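Local coordinates for hemolysin-related protein (Vibrio cholerae serotype O1, PDB 6MLT) that probably helps Vibrio cholerae biofilms adhere, as a secreted matrix protein that binds calcium and probably carbohydrate, at residues D53-I57 and D528-N532; N533-L537 and P565-A569. The contacts are given in a common frame with arbitrary orientation. Residues are numbered along the deposited sequence.

Interaction 1 (D53-I57 and D528-N532); sequences DVADI and DLEGN. With CA (calcium ion), chain C; CA (calcium ion), chain B.
The side chain of L529 lies over V54, A55 and I57, joining two neighbouring blades of this beta-propeller by apolar packing and one backbone hydrogen bond. Its CB lies 3.9 Å from V54 CG1, and with rotamer mt (chi1 -54°, chi2 179°) CD2 comes to 4.0 Å from A55 CB and CD1 to 4.1 Å from I57 CD1. I57 is m, p, which brings its end nearer. The register is set by V54 facing E530 and A55 facing L529, with CA–CA separations of 4.6 Å in both pairs. V54 (-99/120) and A55 (-62/150) are extended, leading into strand 56-63, whereas L529 (-69/-44) and E530 (-84/-21) begin a turn. D528 OD1 closes this turn as an Asx motif, accepting from G531 N at 2.9 Å; G531 has positive phi (83/16). A55 N donates to L529 O (3.0 Å, 166°), and V54 CA makes a CA-H...O contact with the same oxygen at 3.4 Å. The CA-to-CB bond of E530 points away, yet OE2 passes 4.0 Å from V54 CG1 and forms a salt bridge with K16. On the other side of the 53-57 backbone are two calcium ions. That of chain C is bound by V54 O (2.2 Å), D56 OD1 and OD2 (2.4 and 2.5 Å), N41, D43 and waters 2 and 3; that of chain B by D53 OD1 and OD2 (2.5 and 2.6 Å), D42, N44, D46, K48 and water 1, with D50 a further polar partner of D53. The V54–A55 peptide therefore gives its oxygen to calcium and its N-H to the neighbouring blade, so metal binding probably polarises the very group that makes the inter-blade bond.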
loop_
_atom_site.group_PDB
_atom_site.type_symbol
_atom_site.label_atom_id
_atom_site.label_comp_id
_atom_site.label_asym_id
_atom_site.label_seq_id
_atom_site.Cartn_x
_atom_site.Cartn_y
_atom_site.Cartn_z
ATOM N N ASP A 53 -13.025 -19.386 9.456
ATOM C CA ASP A 53 -14.378 -19.285 8.943
ATOM C C ASP A 53 -14.360 -18.615 7.569
ATOM O O ASP A 53 -13.306 -18.250 7.036
ATOM C CB ASP A 53 -15.251 -18.527 9.942
ATOM C CG ASP A 53 -15.327 -19.228 11.277
ATOM O OD1 ASP A 53 -15.825 -20.370 11.313
ATOM O OD2 ASP A 53 -14.853 -18.651 12.277
ATOM N N VAL A 54 -15.541 -18.446 6.984
ATOM C CA VAL A 54 -15.683 -17.874 5.647
ATOM C C VAL A 54 -16.040 -16.401 5.792
ATOM O O VAL A 54 -17.076 -16.062 6.373
ATOM C CB VAL A 54 -16.742 -18.627 4.825
ATOM C CG1 VAL A 54 -16.876 -18.021 3.427
ATOM C CG2 VAL A 54 -16.386 -20.096 4.722
ATOM N N ALA A 55 -15.190 -15.523 5.259
ATOM C CA ALA A 55 -15.420 -14.089 5.381
ATOM C C ALA A 55 -16.717 -13.686 4.690
ATOM O O ALA A 55 -17.137 -14.286 3.697
ATOM C CB ALA A 55 -14.249 -13.308 4.790
ATOM N N ASP A 56 -17.339 -12.642 5.220
ATOM C CA ASP A 56 -18.672 -12.215 4.831
ATOM C C ASP A 56 -18.631 -10.813 4.243
ATOM O O ASP A 56 -17.604 -10.133 4.272
ATOM C CB ASP A 56 -19.589 -12.283 6.043
ATOM C CG ASP A 56 -19.568 -13.653 6.662
ATOM O OD1 ASP A 56 -19.913 -14.609 5.936
ATOM O OD2 ASP A 56 -19.157 -13.785 7.837
ATOM N N ILE A 57 -19.766 -10.393 3.690
ATOM C CA ILE A 57 -19.872 -9.129 2.971
ATOM C C ILE A 57 -20.840 -8.217 3.718
ATOM O O ILE A 57 -21.922 -8.653 4.129
ATOM C CB ILE A 57 -20.326 -9.350 1.514
ATOM C CG1 ILE A 57 -19.183 -9.942 0.673
ATOM C CG2 ILE A 57 -20.778 -8.036 0.878
ATOM C CD1 ILE A 57 -18.922 -11.398 0.869
ATOM N N ASP A 528 -10.337 -13.483 -0.721
ATOM C CA ASP A 528 -10.326 -14.932 -0.530
ATOM C C ASP A 528 -11.168 -15.226 0.703
ATOM O O ASP A 528 -10.682 -15.203 1.836
ATOM C CB ASP A 528 -8.901 -15.450 -0.381
ATOM C CG ASP A 528 -8.837 -16.963 -0.237
ATOM O OD1 ASP A 528 -9.910 -17.607 -0.193
ATOM O OD2 ASP A 528 -7.713 -17.509 -0.172
ATOM N N LEU A 529 -12.450 -15.511 0.474
ATOM C CA LEU A 529 -13.383 -15.649 1.586
ATOM C C LEU A 529 -13.095 -16.903 2.403
ATOM O O LEU A 529 -13.095 -16.855 3.638
ATOM C CB LEU A 529 -14.820 -15.665 1.059
ATOM C CG LEU A 529 -15.218 -14.485 0.161
ATOM C CD1 LEU A 529 -16.659 -14.631 -0.313
ATOM C CD2 LEU A 529 -15.025 -13.154 0.866
ATOM N N GLU A 530 -12.846 -18.032 1.736
ATOM C CA GLU A 530 -12.654 -19.294 2.448
ATOM C C GLU A 530 -11.232 -19.485 2.953
ATOM O O GLU A 530 -11.017 -20.291 3.867
ATOM C CB GLU A 530 -13.019 -20.478 1.550
ATOM C CG GLU A 530 -14.489 -20.543 1.155
ATOM C CD GLU A 530 -14.850 -19.571 0.039
ATOM O OE1 GLU A 530 -13.930 -19.006 -0.592
ATOM O OE2 GLU A 530 -16.060 -19.373 -0.206
ATOM N N GLY A 531 -10.259 -18.783 2.383
ATOM C CA GLY A 531 -8.889 -18.953 2.810
ATOM C C GLY A 531 -8.172 -20.127 2.186
ATOM O O GLY A 531 -7.118 -20.531 2.687
ATOM N N ASN A 532 -8.704 -20.686 1.098
ATOM C CA ASN A 532 -8.080 -21.809 0.411
ATOM C C ASN A 532 -7.434 -21.395 -0.908
ATOM O O ASN A 532 -7.269 -22.228 -1.804
ATOM C CB ASN A 532 -9.105 -22.917 0.190
ATOM C CG ASN A 532 -9.444 -23.647 1.473
ATOM O OD1 ASN A 532 -8.553 -24.030 2.235
ATOM N ND2 ASN A 532 -10.732 -23.833 1.729
HETATM CA CA CA C . -19.001 -16.242 7.508
HETATM CA CA CA B . -15.305 -20.778 13.683
HETATM O O HOH W 1 -13.074 -20.959 13.597
HETATM O O HOH W 2 -20.419 -17.504 6.129
HETATM O O HOH W 3 -17.429 -15.800 9.438
#

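Interaction 2 (N533-L537 and P565-A569); sequences NNASL and PWRNA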
loop_
_atom_site.group_PDB
_atom_site.type_symbol
_atom_site.label_atom_id
_atom_site.label_comp_id
_atom_site.label_asym_id
_atom_site.label_seq_id
_atom_site.Cartn_x
_atom_site.Cartn_y
_atom_site.Cartn_z
ATOM N N ASN A 533 -7.054 -20.127 -1.035
ATOM C CA ASN A 533 -6.231 -19.652 -2.140
ATOM C C ASN A 533 -6.995 -19.617 -3.457
ATOM O O ASN A 533 -6.395 -19.720 -4.529
ATOM C CB ASN A 533 -4.964 -20.508 -2.290
ATOM C CG ASN A 533 -3.801 -19.726 -2.869
ATOM O OD1 ASN A 533 -3.732 -18.507 -2.727
ATOM N ND2 ASN A 533 -2.880 -20.420 -3.521
ATOM N N ASN A 534 -8.320 -19.472 -3.395
ATOM C CA ASN A 534 -9.142 -19.286 -4.591
ATOM C C ASN A 534 -10.181 -18.212 -4.275
ATOM O O ASN A 534 -11.197 -18.488 -3.624
ATOM C CB ASN A 534 -9.799 -20.586 -5.030
ATOM C CG ASN A 534 -10.467 -20.465 -6.391
ATOM O OD1 ASN A 534 -10.100 -19.613 -7.203
ATOM N ND2 ASN A 534 -11.454 -21.310 -6.641
ATOM N N ALA A 535 -9.923 -16.996 -4.747
ATOM C CA ALA A 535 -10.628 -15.801 -4.305
ATOM C C ALA A 535 -12.002 -15.649 -4.973
ATOM O O ALA A 535 -12.367 -16.362 -5.912
ATOM C CB ALA A 535 -9.786 -14.560 -4.591
ATOM N N SER A 536 -12.761 -14.683 -4.457
ATOM C CA SER A 536 -14.064 -14.297 -4.979
ATOM C C SER A 536 -14.012 -12.841 -5.425
ATOM O O SER A 536 -13.311 -12.015 -4.827
ATOM C CB SER A 536 -15.161 -14.454 -3.925
ATOM O OG SER A 536 -15.204 -15.767 -3.401
ATOM N N LEU A 537 -14.758 -12.536 -6.483
ATOM C CA LEU A 537 -14.894 -11.186 -7.020
ATOM C C LEU A 537 -16.279 -10.655 -6.657
ATOM O O LEU A 537 -17.293 -11.196 -7.116
ATOM C CB LEU A 537 -14.710 -11.189 -8.534
ATOM C CG LEU A 537 -15.155 -9.934 -9.294
ATOM C CD1 LEU A 537 -14.389 -8.707 -8.825
ATOM C CD2 LEU A 537 -14.986 -10.133 -10.794
ATOM N N PRO A 565 -7.131 -21.032 -10.372
ATOM C CA PRO A 565 -7.595 -20.381 -9.147
ATOM C C PRO A 565 -7.086 -18.953 -9.062
ATOM O O PRO A 565 -6.052 -18.598 -9.632
ATOM C CB PRO A 565 -7.005 -21.249 -8.034
ATOM C CG PRO A 565 -5.794 -21.871 -8.645
ATOM C CD PRO A 565 -6.158 -22.102 -10.098
ATOM N N TRP A 566 -7.843 -18.130 -8.343
ATOM C CA TRP A 566 -7.459 -16.747 -8.072
ATOM C C TRP A 566 -6.703 -16.736 -6.749
ATOM O O TRP A 566 -7.305 -16.684 -5.674
ATOM C CB TRP A 566 -8.687 -15.844 -8.047
ATOM C CG TRP A 566 -9.332 -15.682 -9.399
ATOM C CD1 TRP A 566 -8.786 -15.999 -10.618
ATOM C CD2 TRP A 566 -10.642 -15.171 -9.670
ATOM N NE1 TRP A 566 -9.678 -15.707 -11.626
ATOM C CE2 TRP A 566 -10.826 -15.205 -11.069
ATOM C CE3 TRP A 566 -11.683 -14.695 -8.867
ATOM C CZ2 TRP A 566 -12.006 -14.773 -11.677
ATOM C CZ3 TRP A 566 -12.851 -14.267 -9.475
ATOM C CH2 TRP A 566 -13.002 -14.309 -10.865
ATOM N N ARG A 567 -5.377 -16.774 -6.840
ATOM C CA ARG A 567 -4.495 -16.995 -5.704
ATOM C C ARG A 567 -4.044 -15.679 -5.066
ATOM O O ARG A 567 -4.124 -14.602 -5.665
ATOM C CB ARG A 567 -3.260 -17.784 -6.144
ATOM C CG ARG A 567 -3.568 -19.130 -6.774
ATOM C CD ARG A 567 -2.286 -19.878 -7.139
ATOM N NE ARG A 567 -1.552 -19.197 -8.208
ATOM C CZ ARG A 567 -0.379 -18.585 -8.079
ATOM N NH1 ARG A 567 0.272 -18.554 -6.914
ATOM N NH2 ARG A 567 0.166 -18.003 -9.139
ATOM N N ASN A 568 -3.570 -15.791 -3.822
ATOM C CA ASN A 568 -2.858 -14.707 -3.136
ATOM C C ASN A 568 -3.722 -13.454 -2.975
ATOM O O ASN A 568 -3.242 -12.329 -3.121
ATOM C CB ASN A 568 -1.556 -14.373 -3.863
ATOM C CG ASN A 568 -0.555 -15.504 -3.810
ATOM O OD1 ASN A 568 -0.556 -16.307 -2.878
ATOM N ND2 ASN A 568 0.309 -15.567 -4.806
ATOM N N ALA A 569 -4.994 -13.642 -2.641
ATOM C CA ALA A 569 -5.898 -12.532 -2.372
ATOM C C ALA A 569 -6.120 -12.352 -0.874
ATOM O O ALA A 569 -6.158 -13.322 -0.106
ATOM C CB ALA A 569 -7.248 -12.743 -3.055
HETATM O O HOH W 4 -0.250 -19.561 -4.411
#
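Two asparagine side chains here act as surrogate backbone acceptors, joining two loops that are not paired as strands. N533 OD1 accepts from N568 N (2.9 Å, 167°), and N534 OD1 from W566 N (2.9 Å, 163°). W566 O in turn accepts from A535 N at 2.8 Å, so W566 is held through both its N-H and its carbonyl by consecutive residues. N533 and N568 both have positive phi (72/26 and 61/41). The end-to-end directions of the two segments lie 82° apart. Toward solvent, water 4 accepts from N533 ND2 (2.9 Å) and R567 NH1 (2.7 Å), while R567 NE hydrogen-bonds a glycerol, probably from the crystallisation liquor. Inward the contact turns apolar: A535 CB, directed at the other loop, packs 3.5 Å from A569 CB and 3.8 Å from W566 CB, and L537 CB lies 3.7 Å from W566 CZ3. Beyond them, V526 of strand 525-527 touches A535, L537 and A569. The indole also packs on Y481 of strand 478-481 and meets F483 edge-to-face, so the loop after strand 553-559 is wedged between its own blade and the preceding one.

Overall arrangement
Interactions 1 and 2 follow one another along the chain, their centres 10 Å apart, and share the loop joining strands 525-527 and 536-541. D528 links them: its OD2 makes a probable hydrogen bond with N533 N at 2.8 Å, and its CB lies 3.5 Å from A569 O. Next to it along the chain, L529 packs its CD1 3.6 Å from S536 OG. K16, on N-terminal strand 13-19, reaches both E530 and S536. That strand is an edge strand of the blade otherwise built from the C-terminal part, opposite edge strand 525-527: the Velcro closure of an eight-bladed propeller. Interaction 1 faces the calcium-bearing blade, interaction 2 the blade before; the S536 side chain is about 7 Å from that of calcium-binding V54.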